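Local coordinates for BfpC (Escherichia coli, PDB 3VHJ), which probably acts in biogenesis of the bundle-forming type IV pilus of Escherichia coli, this piece being the cytoplasmic N-terminal domain of a membrane protein, at residues G7-G12 with A91-W96; K14-N19 with V72-A77. The protein carries 1 engineered substitution. All blocks are in the same frame, centred on the assembly; numbering follows the deposited sequence.

Contact 1 (G7-G12 with A91-W96); sequences GVAVIG and ADNELW
Two flat groups, the carboxamide of Asn93 and the carboxylate of Asp92, face the strand 8-11. One face of the Asn93 amide carries Val10: CG2 sits over the middle of the group, 3.7 Å from Asn93 CG, and Val10 N reaches Asn93 OD1 at 3.0 Å from the same side, 64° above the carbonyl plane and so off the lone pairs. At the rim of the amide, Asn93 ND2 gives a hydrogen bond of 3.0 Å to Val8 O, in the plane of both groups and on a lone pair of the backbone carbonyl. The Asp92 carboxylate is met from above its plane, where Gly12 N donates to OD2 over a short 2.6 Å along an almost straight N-H line. Here the loop of a beta hairpin, connecting strands 85-90 and 96-101 and closed by Ala91 N to Leu95 O, docks on the outer edge of a different sheet. Asn93 stands in for a neighbouring strand, accepting from Val10 N and donating to Val8 O, with CG in the crowded position between backbone N and carbonyl carbon (chi1 59°). Asp92 N continues the row with a hydrogen bond of 2.8 Å to Val10 O, nearly along the C=O axis. Underneath, Ala9 CB lies 4.0 Å from Leu95 CD2 and 4.1 Å from Ala91 CB, and Leu95 also packs on Leu6 and His114.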
ATOM      1  N   GLY A   7      -8.761  -0.355  -7.208  1.00 19.00           N
ATOM      2  CA  GLY A   7      -8.324  -0.728  -5.876  1.00 16.28           C
ATOM      3  C   GLY A   7      -8.114  -2.204  -5.592  1.00 17.19           C
ATOM      4  O   GLY A   7      -7.842  -2.573  -4.448  1.00 16.01           O
ATOM      5  N   VAL A   8      -8.236  -3.058  -6.602  1.00 16.41           N
ATOM      6  CA  VAL A   8      -8.049  -4.487  -6.371  1.00 16.45           C
ATOM      7  C   VAL A   8      -6.978  -5.080  -7.273  1.00 18.26           C
ATOM      8  O   VAL A   8      -7.114  -5.096  -8.493  1.00 17.50           O
ATOM      9  CB  VAL A   8      -9.374  -5.264  -6.571  1.00 17.57           C
ATOM     10  CG1 VAL A   8      -9.164  -6.746  -6.300  1.00 17.42           C
ATOM     11  CG2 VAL A   8     -10.437  -4.715  -5.636  1.00 19.33           C
ATOM     12  N   ALA A   9      -5.912  -5.583  -6.664  1.00 17.36           N
ATOM     13  CA  ALA A   9      -4.832  -6.170  -7.436  1.00 17.73           C
ATOM     14  C   ALA A   9      -4.852  -7.685  -7.343  1.00 18.57           C
ATOM     15  O   ALA A   9      -5.319  -8.251  -6.356  1.00 18.29           O
ATOM     16  CB  ALA A   9      -3.488  -5.635  -6.940  1.00 15.47           C
ATOM     17  N   VAL A  10      -4.358  -8.337  -8.388  1.00 19.12           N
ATOM     18  CA  VAL A  10      -4.273  -9.790  -8.407  1.00 21.29           C
ATOM     19  C   VAL A  10      -2.796 -10.155  -8.452  1.00 22.42           C
ATOM     20  O   VAL A  10      -2.045  -9.648  -9.283  1.00 22.84           O
ATOM     21  CB  VAL A  10      -4.950 -10.414  -9.653  1.00 22.47           C
ATOM     22  CG1 VAL A  10      -4.701 -11.922  -9.674  1.00 23.13           C
ATOM     23  CG2 VAL A  10      -6.438 -10.137  -9.642  1.00 21.00           C
ATOM     24  N   ILE A  11      -2.380 -11.013  -7.532  1.00 24.12           N
ATOM     25  CA  ILE A  11      -1.003 -11.474  -7.488  1.00 25.57           C
ATOM     26  C   ILE A  11      -1.116 -12.976  -7.325  1.00 26.28           C
ATOM     27  O   ILE A  11      -1.423 -13.470  -6.243  1.00 25.64           O
ATOM     28  CB  ILE A  11      -0.234 -10.871  -6.296  1.00 26.24           C
ATOM     29  CG1 ILE A  11      -0.227  -9.345  -6.406  1.00 28.29           C
ATOM     30  CG2 ILE A  11       1.198 -11.395  -6.279  1.00 28.25           C
ATOM     31  CD1 ILE A  11       0.286  -8.643  -5.166  1.00 30.82           C
ATOM     32  N   GLY A  12      -0.892 -13.701  -8.414  1.00 28.08           N
ATOM     33  CA  GLY A  12      -1.005 -15.144  -8.360  1.00 28.32           C
ATOM     34  C   GLY A  12      -2.467 -15.524  -8.211  1.00 28.02           C
ATOM     35  O   GLY A  12      -3.308 -15.098  -9.001  1.00 27.81           O
ATOM     36  N   ALA A  91       0.989  -5.807 -11.465  1.00 20.26           N
ATOM     37  CA  ALA A  91       0.176  -6.842 -10.825  1.00 20.62           C
ATOM     38  C   ALA A  91      -0.205  -7.782 -11.967  1.00 22.50           C
ATOM     39  O   ALA A  91       0.150  -7.526 -13.118  1.00 23.11           O
ATOM     40  CB  ALA A  91      -1.074  -6.240 -10.193  1.00 19.95           C
ATOM     41  N   ASP A  92      -0.927  -8.856 -11.668  1.00 22.56           N
ATOM     42  CA  ASP A  92      -1.301  -9.805 -12.713  1.00 24.30           C
ATOM     43  C   ASP A  92      -2.529  -9.405 -13.515  1.00 25.52           C
ATOM     44  O   ASP A  92      -2.824 -10.017 -14.542  1.00 25.98           O
ATOM     45  CB  ASP A  92      -1.546 -11.194 -12.118  1.00 25.10           C
ATOM     46  CG  ASP A  92      -0.299 -11.804 -11.526  1.00 25.89           C
ATOM     47  OD1 ASP A  92       0.804 -11.303 -11.818  1.00 27.65           O
ATOM     48  OD2 ASP A  92      -0.422 -12.795 -10.779  1.00 27.29           O
ATOM     49  N   ASN A  93      -3.235  -8.375 -13.062  1.00 23.87           N
ATOM     50  CA  ASN A  93      -4.454  -7.953 -13.734  1.00 23.96           C
ATOM     51  C   ASN A  93      -4.434  -6.587 -14.425  1.00 24.56           C
ATOM     52  O   ASN A  93      -5.331  -5.771 -14.223  1.00 22.90           O
ATOM     53  CB  ASN A  93      -5.615  -8.015 -12.737  1.00 22.11           C
ATOM     54  CG  ASN A  93      -5.390  -7.129 -11.524  1.00 22.16           C
ATOM     55  OD1 ASN A  93      -4.255  -6.936 -11.086  1.00 20.58           O
ATOM     56  ND2 ASN A  93      -6.477  -6.599 -10.964  1.00 20.53           N
ATOM     57  N   GLU A  94      -3.417  -6.343 -15.246  1.00 25.44           N
ATOM     58  CA  GLU A  94      -3.322  -5.090 -15.992  1.00 28.31           C
ATOM     59  C   GLU A  94      -3.243  -3.871 -15.081  1.00 28.20           C
ATOM     60  O   GLU A  94      -3.695  -2.782 -15.447  1.00 27.55           O
ATOM     61  CB  GLU A  94      -4.547  -4.919 -16.897  1.00 31.89           C
ATOM     62  CG  GLU A  94      -5.078  -6.194 -17.543  1.00 35.64           C
ATOM     63  CD  GLU A  94      -4.189  -6.699 -18.649  1.00 38.26           C
ATOM     64  OE1 GLU A  94      -4.634  -7.587 -19.408  1.00 40.76           O
ATOM     65  OE2 GLU A  94      -3.046  -6.212 -18.758  1.00 40.67           O
ATOM     66  N   LEU A  95      -2.683  -4.045 -13.892  1.00 25.22           N
ATOM     67  CA  LEU A  95      -2.584  -2.930 -12.965  1.00 23.14           C
ATOM     68  C   LEU A  95      -1.133  -2.743 -12.535  1.00 21.77           C
ATOM     69  O   LEU A  95      -0.392  -3.714 -12.405  1.00 21.76           O
ATOM     70  CB  LEU A  95      -3.467  -3.211 -11.745  1.00 23.63           C
ATOM     71  CG  LEU A  95      -3.746  -2.114 -10.721  1.00 25.51           C
ATOM     72  CD1 LEU A  95      -4.595  -1.010 -11.353  1.00 25.31           C
ATOM     73  CD2 LEU A  95      -4.482  -2.732  -9.532  1.00 26.95           C
ATOM     74  N   TRP A  96      -0.736  -1.493 -12.326  1.00 19.87           N
ATOM     75  CA  TRP A  96       0.613  -1.187 -11.880  1.00 20.14           C
ATOM     76  C   TRP A  96       0.556  -0.661 -10.461  1.00 18.76           C
ATOM     77  O   TRP A  96      -0.295   0.163 -10.131  1.00 19.31           O
ATOM     78  CB  TRP A  96       1.270  -0.161 -12.799  1.00 21.13           C
ATOM     79  CG  TRP A  96       1.685  -0.781 -14.085  1.00 23.70           C
ATOM     80  CD1 TRP A  96       0.906  -0.988 -15.192  1.00 24.48           C
ATOM     81  CD2 TRP A  96       2.954  -1.371 -14.368  1.00 25.06           C
ATOM     82  NE1 TRP A  96       1.618  -1.678 -16.145  1.00 26.72           N
ATOM     83  CE2 TRP A  96       2.878  -1.926 -15.665  1.00 26.08           C
ATOM     84  CE3 TRP A  96       4.153  -1.488 -13.650  1.00 25.02           C
ATOM     85  CZ2 TRP A  96       3.954  -2.589 -16.259  1.00 27.38           C
ATOM     86  CZ3 TRP A  96       5.224  -2.145 -14.241  1.00 27.64           C
ATOM     87  CH2 TRP A  96       5.115  -2.687 -15.535  1.00 28.00           C
TER

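Contact 2 (K14-N19 with V72-A77); sequences KQYAVN and VTLLSA
Two direct backbone hydrogen bonds join the segments. Ala17 N donates to Val72 O at 2.8 Å, and Ala17 O receives Leu74 N at 3.1 Å; both N-H groups point nearly straight at their acceptors, though each donor stands somewhat above the carbonyl plane. Ala17 thus uses both its backbone polar groups on the residues flanking Thr73, the signature of a parallel beta bridge. Water extends the ladder in both directions: water 1 donates to Gln15 O and accepts from Val72 N, while water 2 donates to Ala17 O and accepts from Leu75 N. Strand 14-17 is the middle strand of a small mixed sheet, antiparallel to 8-11 on one side and parallel to the brief strand 72-73 on the other, after which the chain bends at once into a short, weakly bonded helical turn, 74-77. Ser76 OG of that turn donates back to Thr73 O at 2.8 Å, on a lone pair and in the carbonyl plane. Apolar contacts centre on Tyr16 and Leu74. With CG of Tyr16 beside the backbone N (chi1 -59°), the ring lies under Leu74, whose CD1 makes a CH-pi contact 4.0 Å from the Tyr16 ring centroid and 13° off its normal. Ala77 CB approaches Tyr16 CE1 obliquely at 4.0 Å, and Val72 CG1 comes to 4.1 Å from Tyr16 CD1. Beyond the ring, Val18 CG1 runs alongside Leu74, 3.7 Å from its CB, and both side chains also pack on Leu97 of strand 96-101.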
ATOM      1  N   LYS A  14      -4.170 -14.800  -5.494  1.00 27.38           N
ATOM      2  CA  LYS A  14      -4.711 -13.953  -4.434  1.00 24.79           C
ATOM      3  C   LYS A  14      -5.124 -12.565  -4.908  1.00 23.48           C
ATOM      4  O   LYS A  14      -4.535 -12.001  -5.828  1.00 22.42           O
ATOM      5  CB  LYS A  14      -3.690 -13.801  -3.304  1.00 26.47           C
ATOM      6  CG  LYS A  14      -3.167 -15.110  -2.722  1.00 31.05           C
ATOM      7  CD  LYS A  14      -4.257 -15.907  -2.028  1.00 33.76           C
ATOM      8  CE  LYS A  14      -3.682 -17.188  -1.430  1.00 37.33           C
ATOM      9  NZ  LYS A  14      -4.724 -18.048  -0.799  1.00 38.51           N
ATOM     10  N   GLN A  15      -6.143 -12.022  -4.258  1.00 20.32           N
ATOM     11  CA  GLN A  15      -6.638 -10.690  -4.575  1.00 19.39           C
ATOM     12  C   GLN A  15      -6.348  -9.817  -3.362  1.00 19.98           C
ATOM     13  O   GLN A  15      -6.501 -10.261  -2.220  1.00 19.34           O
ATOM     14  CB  GLN A  15      -8.139 -10.748  -4.880  1.00 19.45           C
ATOM     15  CG  GLN A  15      -8.433 -11.394  -6.240  1.00 18.95           C
ATOM     16  CD  GLN A  15      -9.909 -11.653  -6.487  1.00 22.38           C
ATOM     17  OE1 GLN A  15     -10.288 -12.180  -7.539  1.00 24.34           O
ATOM     18  NE2 GLN A  15     -10.747 -11.294  -5.524  1.00 17.13           N
ATOM     19  N   TYR A  16      -5.913  -8.586  -3.611  1.00 17.26           N
ATOM     20  CA  TYR A  16      -5.571  -7.667  -2.534  1.00 18.26           C
ATOM     21  C   TYR A  16      -6.112  -6.275  -2.774  1.00 18.54           C
ATOM     22  O   TYR A  16      -6.176  -5.809  -3.913  1.00 16.91           O
ATOM     23  CB  TYR A  16      -4.060  -7.529  -2.412  1.00 18.76           C
ATOM     24  CG  TYR A  16      -3.322  -8.809  -2.140  1.00 18.88           C
ATOM     25  CD1 TYR A  16      -3.116  -9.247  -0.838  1.00 20.08           C
ATOM     26  CD2 TYR A  16      -2.789  -9.560  -3.184  1.00 20.23           C
ATOM     27  CE1 TYR A  16      -2.388 -10.404  -0.575  1.00 21.93           C
ATOM     28  CE2 TYR A  16      -2.062 -10.722  -2.932  1.00 20.98           C
ATOM     29  CZ  TYR A  16      -1.864 -11.134  -1.624  1.00 22.79           C
ATOM     30  OH  TYR A  16      -1.124 -12.263  -1.357  1.00 24.27           O
ATOM     31  N   ALA A  17      -6.469  -5.607  -1.683  1.00 17.23           N
ATOM     32  CA  ALA A  17      -6.951  -4.241  -1.753  1.00 16.55           C
ATOM     33  C   ALA A  17      -5.699  -3.375  -1.825  1.00 16.09           C
ATOM     34  O   ALA A  17      -4.815  -3.489  -0.974  1.00 16.87           O
ATOM     35  CB  ALA A  17      -7.751  -3.903  -0.493  1.00 16.24           C
ATOM     36  N   VAL A  18      -5.611  -2.533  -2.852  1.00 15.72           N
ATOM     37  CA  VAL A  18      -4.474  -1.633  -3.013  1.00 13.73           C
ATOM     38  C   VAL A  18      -4.996  -0.204  -3.178  1.00 14.84           C
ATOM     39  O   VAL A  18      -6.199   0.011  -3.325  1.00 15.26           O
ATOM     40  CB  VAL A  18      -3.606  -2.013  -4.256  1.00 14.36           C
ATOM     41  CG1 VAL A  18      -2.992  -3.391  -4.059  1.00 13.08           C
ATOM     42  CG2 VAL A  18      -4.457  -2.001  -5.521  1.00 15.12           C
ATOM     43  N   ASN A  19      -4.088   0.766  -3.151  1.00 15.23           N
ATOM     44  CA  ASN A  19      -4.452   2.174  -3.286  1.00 16.52           C
ATOM     45  C   ASN A  19      -5.322   2.641  -2.127  1.00 16.29           C
ATOM     46  O   ASN A  19      -6.289   3.378  -2.316  1.00 15.91           O
ATOM     47  CB  ASN A  19      -5.192   2.428  -4.601  1.00 18.20           C
ATOM     48  CG  ASN A  19      -5.178   3.891  -4.995  1.00 21.81           C
ATOM     49  OD1 ASN A  19      -4.163   4.410  -5.449  1.00 24.35           O
ATOM     50  ND2 ASN A  19      -6.305   4.567  -4.810  1.00 29.12           N
ATOM     51  N   VAL A  72      -8.104  -8.471   1.728  1.00 17.47           N
ATOM     52  CA  VAL A  72      -6.831  -8.359   2.427  1.00 18.28           C
ATOM     53  C   VAL A  72      -6.067  -7.213   1.779  1.00 17.86           C
ATOM     54  O   VAL A  72      -5.944  -7.166   0.554  1.00 17.32           O
ATOM     55  CB  VAL A  72      -5.981  -9.639   2.271  1.00 20.41           C
ATOM     56  CG1 VAL A  72      -4.647  -9.471   2.993  1.00 19.81           C
ATOM     57  CG2 VAL A  72      -6.750 -10.844   2.808  1.00 22.68           C
ATOM     58  N   THR A  73      -5.565  -6.284   2.588  1.00 17.47           N
ATOM     59  CA  THR A  73      -4.808  -5.168   2.040  1.00 18.22           C
ATOM     60  C   THR A  73      -3.400  -5.676   1.736  1.00 19.17           C
ATOM     61  O   THR A  73      -2.773  -6.361   2.557  1.00 18.65           O
ATOM     62  CB  THR A  73      -4.740  -3.981   3.022  1.00 19.98           C
ATOM     63  OG1 THR A  73      -3.916  -4.322   4.142  1.00 20.03           O
ATOM     64  CG2 THR A  73      -6.145  -3.626   3.517  1.00 19.08           C
ATOM     65  N   LEU A  74      -2.919  -5.355   0.543  1.00 16.89           N
ATOM     66  CA  LEU A  74      -1.606  -5.797   0.108  1.00 18.42           C
ATOM     67  C   LEU A  74      -0.485  -5.386   1.054  1.00 19.07           C
ATOM     68  O   LEU A  74       0.303  -6.224   1.486  1.00 18.39           O
ATOM     69  CB  LEU A  74      -1.302  -5.257  -1.293  1.00 17.29           C
ATOM     70  CG  LEU A  74       0.104  -5.590  -1.800  1.00 17.69           C
ATOM     71  CD1 LEU A  74       0.257  -7.103  -1.902  1.00 18.03           C
ATOM     72  CD2 LEU A  74       0.346  -4.928  -3.145  1.00 17.01           C
ATOM     73  N   LEU A  75      -0.419  -4.102   1.385  1.00 18.66           N
ATOM     74  CA  LEU A  75       0.648  -3.628   2.251  1.00 18.23           C
ATOM     75  C   LEU A  75       0.715  -4.316   3.606  1.00 19.20           C
ATOM     76  O   LEU A  75       1.801  -4.473   4.160  1.00 19.68           O
ATOM     77  CB  LEU A  75       0.567  -2.108   2.417  1.00 17.29           C
ATOM     78  CG  LEU A  75       1.329  -1.300   1.349  1.00 18.00           C
ATOM     79  CD1 LEU A  75       2.838  -1.496   1.544  1.00 16.46           C
ATOM     80  CD2 LEU A  75       0.917  -1.751  -0.055  1.00 17.30           C
ATOM     81  N   SER A  76      -0.425  -4.737   4.142  1.00 19.56           N
ATOM     82  CA  SER A  76      -0.417  -5.417   5.437  1.00 21.00           C
ATOM     83  C   SER A  76       0.159  -6.822   5.290  1.00 22.57           C
ATOM     84  O   SER A  76       0.711  -7.380   6.242  1.00 24.84           O
ATOM     85  CB  SER A  76      -1.830  -5.525   6.011  1.00 17.17           C
ATOM     86  OG  SER A  76      -2.612  -6.475   5.300  1.00 19.47           O
ATOM     87  N   ALA A  77       0.028  -7.379   4.091  1.00 21.52           N
ATOM     88  CA  ALA A  77       0.500  -8.727   3.798  1.00 22.82           C
ATOM     89  C   ALA A  77       1.983  -8.817   3.463  1.00 22.70           C
ATOM     90  O   ALA A  77       2.545  -9.912   3.451  1.00 23.69           O
ATOM     91  CB  ALA A  77      -0.323  -9.332   2.656  1.00 20.56           C
TER
HETATM   92  O   HOH W   1      -8.572 -10.450  -0.438  1.00 19.07           O
HETATM   93  O   HOH W   2      -2.533  -2.217   0.365  1.00 14.66           O

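How the contacts relate
The two contacts lie about 10 Å apart, centre to centre, and both reach one small mixed sheet, of strands 8-11, 14-17 and 72-73. Strands 8-11 and 14-17 follow each other and pair antiparallel, with Gly7 O to Val18 N and Ala9 N to Tyr16 O as probable hydrogen bonds. Contact 1 sets a hairpin loop against the outer edge of 8-11, and contact 2 adds 72-73 beyond 14-17. Along the chain the order is 7-12, 14-19, 72-77, 91-96, so the second contact falls within the span of the first. Ile11 against Leu74 and Ala9 against Val18 join the two by packing. Through the hairpin loop of contact 1, and Val18 and Leu74 of contact 2 on Leu97, the small sheet is joined to the sheet holding strands 85-90 and 96-101.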